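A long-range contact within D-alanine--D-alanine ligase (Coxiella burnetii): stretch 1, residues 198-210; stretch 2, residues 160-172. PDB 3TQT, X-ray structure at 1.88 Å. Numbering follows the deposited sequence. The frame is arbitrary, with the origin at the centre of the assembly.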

# COMPACT_ATOMS: atom_id res chain seq x y z
N PRO A 198 23.69 15.02 4.03
CA PRO A 198 23.72 16.39 4.54
C PRO A 198 24.40 17.30 3.53
O PRO A 198 25.42 16.92 2.97
CB PRO A 198 24.57 16.27 5.81
CG PRO A 198 25.52 15.17 5.49
CD PRO A 198 24.72 14.17 4.68
N VAL A 199 23.84 18.49 3.31
CA VAL A 199 24.39 19.41 2.34
C VAL A 199 24.46 20.82 2.91
O VAL A 199 23.53 21.29 3.57
CB VAL A 199 23.59 19.44 1.02
CG1 VAL A 199 23.53 18.03 0.39
CG2 VAL A 199 22.18 19.97 1.26
N LYS A 200 25.57 21.50 2.63
CA LYS A 200 25.82 22.84 3.15
C LYS A 200 25.99 23.87 2.03
O LYS A 200 26.03 25.08 2.29
CB LYS A 200 27.06 22.82 4.05
CG LYS A 200 26.93 23.66 5.32
CD LYS A 200 28.27 23.77 6.04
CE LYS A 200 29.07 24.99 5.58
NZ LYS A 200 29.02 25.25 4.11
N THR A 201 26.10 23.40 0.79
CA THR A 201 26.26 24.30 -0.35
C THR A 201 25.35 23.93 -1.51
O THR A 201 24.83 22.82 -1.56
CB THR A 201 27.71 24.31 -0.88
OG1 THR A 201 28.01 23.03 -1.46
CG2 THR A 201 28.70 24.62 0.22
N GLU A 202 25.17 24.86 -2.45
CA GLU A 202 24.39 24.60 -3.65
C GLU A 202 24.95 23.40 -4.39
O GLU A 202 24.20 22.52 -4.83
CB GLU A 202 24.43 25.80 -4.60
CG GLU A 202 24.04 25.45 -6.04
CD GLU A 202 22.54 25.29 -6.20
OE1 GLU A 202 21.82 26.16 -5.68
OE2 GLU A 202 22.09 24.30 -6.84
N THR A 203 26.26 23.38 -4.54
CA THR A 203 26.96 22.31 -5.23
C THR A 203 26.73 20.97 -4.54
O THR A 203 26.45 19.97 -5.19
CB THR A 203 28.47 22.59 -5.34
OG1 THR A 203 28.67 23.75 -6.16
CG2 THR A 203 29.21 21.41 -5.96
N GLU A 204 26.87 20.95 -3.22
CA GLU A 204 26.62 19.73 -2.47
C GLU A 204 25.19 19.29 -2.69
O GLU A 204 24.90 18.10 -2.82
CB GLU A 204 26.90 19.92 -0.98
CG GLU A 204 28.39 19.90 -0.66
CD GLU A 204 28.70 20.21 0.80
OE1 GLU A 204 27.84 19.96 1.67
OE2 GLU A 204 29.81 20.70 1.07
N PHE A 205 24.29 20.28 -2.73
CA PHE A 205 22.86 19.99 -2.88
C PHE A 205 22.62 19.21 -4.17
O PHE A 205 22.04 18.12 -4.15
CB PHE A 205 22.04 21.28 -2.89
CG PHE A 205 20.60 21.07 -3.24
CD1 PHE A 205 19.72 20.49 -2.33
CD2 PHE A 205 20.11 21.44 -4.48
CE1 PHE A 205 18.40 20.30 -2.65
CE2 PHE A 205 18.79 21.25 -4.81
CZ PHE A 205 17.93 20.68 -3.89
N THR A 206 23.08 19.76 -5.29
CA THR A 206 22.78 19.14 -6.57
C THR A 206 23.52 17.82 -6.70
O THR A 206 23.01 16.87 -7.29
CB THR A 206 23.08 20.07 -7.77
OG1 THR A 206 24.48 20.07 -8.04
CG2 THR A 206 22.60 21.49 -7.50
N LYS A 207 24.74 17.74 -6.16
CA LYS A 207 25.43 16.46 -6.17
C LYS A 207 24.67 15.40 -5.36
O LYS A 207 24.60 14.24 -5.76
CB LYS A 207 26.86 16.59 -5.66
CG LYS A 207 27.83 17.14 -6.69
CD LYS A 207 29.24 17.21 -6.14
CE LYS A 207 30.22 17.69 -7.20
NZ LYS A 207 29.78 18.98 -7.81
N ALA A 208 24.11 15.80 -4.23
CA ALA A 208 23.36 14.88 -3.38
C ALA A 208 22.07 14.45 -4.06
O ALA A 208 21.66 13.30 -3.97
CB ALA A 208 23.06 15.52 -2.05
N VAL A 209 21.42 15.39 -4.75
CA VAL A 209 20.19 15.08 -5.44
C VAL A 209 20.46 14.02 -6.50
O VAL A 209 19.72 13.05 -6.62
CB VAL A 209 19.57 16.33 -6.08
CG1 VAL A 209 18.54 15.94 -7.14
CG2 VAL A 209 18.94 17.20 -5.01
N LYS A 210 21.54 14.22 -7.25
CA LYS A 210 21.93 13.28 -8.28
C LYS A 210 22.20 11.91 -7.67
O LYS A 210 21.76 10.87 -8.19
CB LYS A 210 23.18 13.79 -9.02
CG LYS A 210 23.70 12.86 -10.10
CD LYS A 210 24.69 13.58 -11.02
CE LYS A 210 25.13 12.69 -12.18
NZ LYS A 210 25.65 13.49 -13.32
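Stretch 2, residues 160-172: TLSPRDATEGVYQ

Stretch 2 lies on stretch 1 through a compact, mostly apolar contact centred on Tyr171 and Phe205, with bridging waters joining its polar groups.

Both stretches follow a similar course. Stretch 1 leaves a strand at Val199, passes through Lys200 and Thr201, and enters a helix at Glu202. Stretch 2 leaves a strand at Leu161, runs through a longer loop, and begins a helix at Val170. A type I beta turn from Ser162 to Asp165 opens that loop. It is held by Asp165 N to Ser162 O at 3.0 Å and by Ser162 N to Asp165 OD2 at 2.7 Å. The turn itself does not touch stretch 1. Gly169 takes the N-cap position with a positive phi of 82°, a conformation that favours glycine.

The backbones come nearest where the two helices begin, with Glu202 CA 6.2 Å from Tyr171 CA. From there stretch 2 touches the helix of stretch 1 at Phe205 and Val209, one turn apart. Tyr171 sits at the start of this helix, and the earlier residues Leu161 and Thr167 reach further along it, so from Leu161 to Tyr171 stretch 2 runs roughly opposite to the helix of stretch 1.

Tyr171 has the largest covered area in the contact. Its chi1 is t (-177°), and its CA-to-CB bond points toward stretch 1. The ring lies under the first turn of the helix. Glu202 CA stands over its face, 3.8 Å from the centroid of the Tyr171 ring, in a CH-pi contact. Tyr171 OH reaches the loop before the helix and makes a weak hydrogen bond to Lys200 O at 3.0 Å. Its proton has another acceptor within reach, so this bond is not settled. Water 2 lies 2.8 Å from Tyr171 OH and donates to Val199 O at 2.9 Å.

Phe205 is buried; its CA-to-CB bond also points toward stretch 2, and its chi1 is t (172°). Tyr171 CB lies over one face of its ring, 4.0 Å from the centroid of the Phe205 ring. The two aromatic rings meet obliquely, with centroids 5.5 Å apart and planes at 37°. Phe205 CB is 3.5 Å from Tyr171 CD1. At the tip of the ring, Phe205 CZ is 3.8 Å from Val170 CG1 and 4.1 Å from Leu161 CD1. Thr167 O lies at the ring edge, 3.9 Å from Phe205 CE2.

One turn later, Val209 extends the apolar surface. Val209 CG2 is 4.2 Å from Leu161 CD1, and Val209 CG1 is 3.9 Å from Thr167 CG2. Leu161 CD1 therefore touches both Phe205 and Val209.

The carboxylate of Glu202 faces the start of the stretch 2 helix, where waters link it to backbone groups. Water 1 donates to Glu202 OE2 at 2.7 Å and to Thr167 O at 2.6 Å, and accepts from Tyr171 N at 3.1 Å. Water 3 donates to Glu202 OE1 at 3.0 Å and accepts from Gln172 N at 2.8 Å. In all, the contact buries 455 Å², summed over both sides.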

# COMPACT_ATOMS: atom_id res chain seq x y z
N THR A 160 9.60 17.62 -1.63
CA THR A 160 9.78 16.46 -2.46
C THR A 160 10.31 16.88 -3.84
O THR A 160 9.89 17.90 -4.38
CB THR A 160 8.45 15.72 -2.64
OG1 THR A 160 8.01 15.21 -1.37
CG2 THR A 160 8.57 14.57 -3.66
N LEU A 161 11.24 16.10 -4.38
CA LEU A 161 11.68 16.26 -5.76
C LEU A 161 11.58 14.93 -6.47
O LEU A 161 11.87 13.88 -5.89
CB LEU A 161 13.13 16.73 -5.85
CG LEU A 161 13.46 18.18 -5.51
CD1 LEU A 161 14.96 18.39 -5.64
CD2 LEU A 161 12.70 19.13 -6.44
N SER A 162 11.17 14.98 -7.73
CA SER A 162 11.20 13.81 -8.58
C SER A 162 12.22 14.08 -9.67
O SER A 162 12.63 15.23 -9.88
CB SER A 162 9.83 13.55 -9.18
OG SER A 162 8.92 13.17 -8.16
N PRO A 163 12.63 13.03 -10.38
CA PRO A 163 13.70 13.18 -11.36
C PRO A 163 13.41 14.21 -12.45
O PRO A 163 14.36 14.81 -12.95
CB PRO A 163 13.82 11.77 -11.95
CG PRO A 163 13.50 10.90 -10.78
CD PRO A 163 12.34 11.61 -10.10
N ARG A 164 12.15 14.42 -12.81
CA ARG A 164 11.85 15.40 -13.86
C ARG A 164 11.81 16.86 -13.39
O ARG A 164 11.85 17.77 -14.21
CB ARG A 164 10.59 15.01 -14.64
CG ARG A 164 10.84 13.87 -15.63
CD ARG A 164 9.59 13.05 -15.90
NE ARG A 164 9.89 11.78 -16.57
CZ ARG A 164 10.33 10.69 -15.95
NH1 ARG A 164 10.53 10.70 -14.63
NH2 ARG A 164 10.58 9.58 -16.63
N ASP A 165 11.74 17.08 -12.08
CA ASP A 165 11.75 18.44 -11.56
C ASP A 165 13.11 19.11 -11.77
O ASP A 165 14.15 18.49 -11.62
CB ASP A 165 11.44 18.44 -10.06
CG ASP A 165 10.05 17.92 -9.77
OD1 ASP A 165 9.12 18.28 -10.52
OD2 ASP A 165 9.89 17.15 -8.80
N ALA A 166 13.09 20.39 -12.11
CA ALA A 166 14.32 21.16 -12.17
C ALA A 166 14.89 21.23 -10.76
O ALA A 166 14.15 21.34 -9.80
CB ALA A 166 14.05 22.55 -12.71
N THR A 167 16.21 21.13 -10.64
CA THR A 167 16.88 21.23 -9.35
C THR A 167 17.39 22.64 -9.11
O THR A 167 17.56 23.08 -7.97
CB THR A 167 18.05 20.24 -9.26
OG1 THR A 167 19.04 20.58 -10.25
CG2 THR A 167 17.56 18.81 -9.52
N GLU A 168 17.63 23.37 -10.20
CA GLU A 168 18.04 24.76 -10.11
C GLU A 168 17.00 25.59 -9.36
O GLU A 168 15.79 25.42 -9.54
CB GLU A 168 18.26 25.33 -11.51
CG GLU A 168 19.47 24.75 -12.22
CD GLU A 168 19.18 23.46 -12.99
OE1 GLU A 168 18.01 23.01 -13.00
OE2 GLU A 168 20.12 22.90 -13.58
N GLY A 169 17.48 26.49 -8.50
CA GLY A 169 16.60 27.38 -7.77
C GLY A 169 15.99 26.75 -6.54
O GLY A 169 15.52 27.44 -5.64
N VAL A 170 15.98 25.42 -6.49
CA VAL A 170 15.37 24.73 -5.35
C VAL A 170 16.13 24.98 -4.07
O VAL A 170 15.54 25.34 -3.06
CB VAL A 170 15.22 23.22 -5.59
CG1 VAL A 170 14.62 22.54 -4.34
CG2 VAL A 170 14.33 22.98 -6.80
N TYR A 171 17.44 24.77 -4.11
CA TYR A 171 18.29 24.99 -2.95
C TYR A 171 18.01 26.35 -2.34
O TYR A 171 17.75 26.46 -1.14
CB TYR A 171 19.76 24.88 -3.33
CG TYR A 171 20.71 25.03 -2.16
CD1 TYR A 171 20.75 24.08 -1.16
CD2 TYR A 171 21.58 26.13 -2.07
CE1 TYR A 171 21.62 24.20 -0.09
CE2 TYR A 171 22.45 26.26 -1.01
CZ TYR A 171 22.46 25.29 -0.02
OH TYR A 171 23.32 25.39 1.05
N GLN A 172 18.07 27.39 -3.18
CA GLN A 172 17.91 28.76 -2.71
C GLN A 172 16.54 28.99 -2.12
O GLN A 172 16.40 29.68 -1.11
CB GLN A 172 18.15 29.76 -3.85
CG GLN A 172 18.27 31.18 -3.33
CD GLN A 172 19.34 31.29 -2.27
OE1 GLN A 172 20.51 31.03 -2.55
NE2 GLN A 172 18.95 31.61 -1.04
O HOH W 1 19.37 24.36 -6.56
O HOH W 2 22.76 24.06 3.47
O HOH W 3 19.03 27.28 -5.76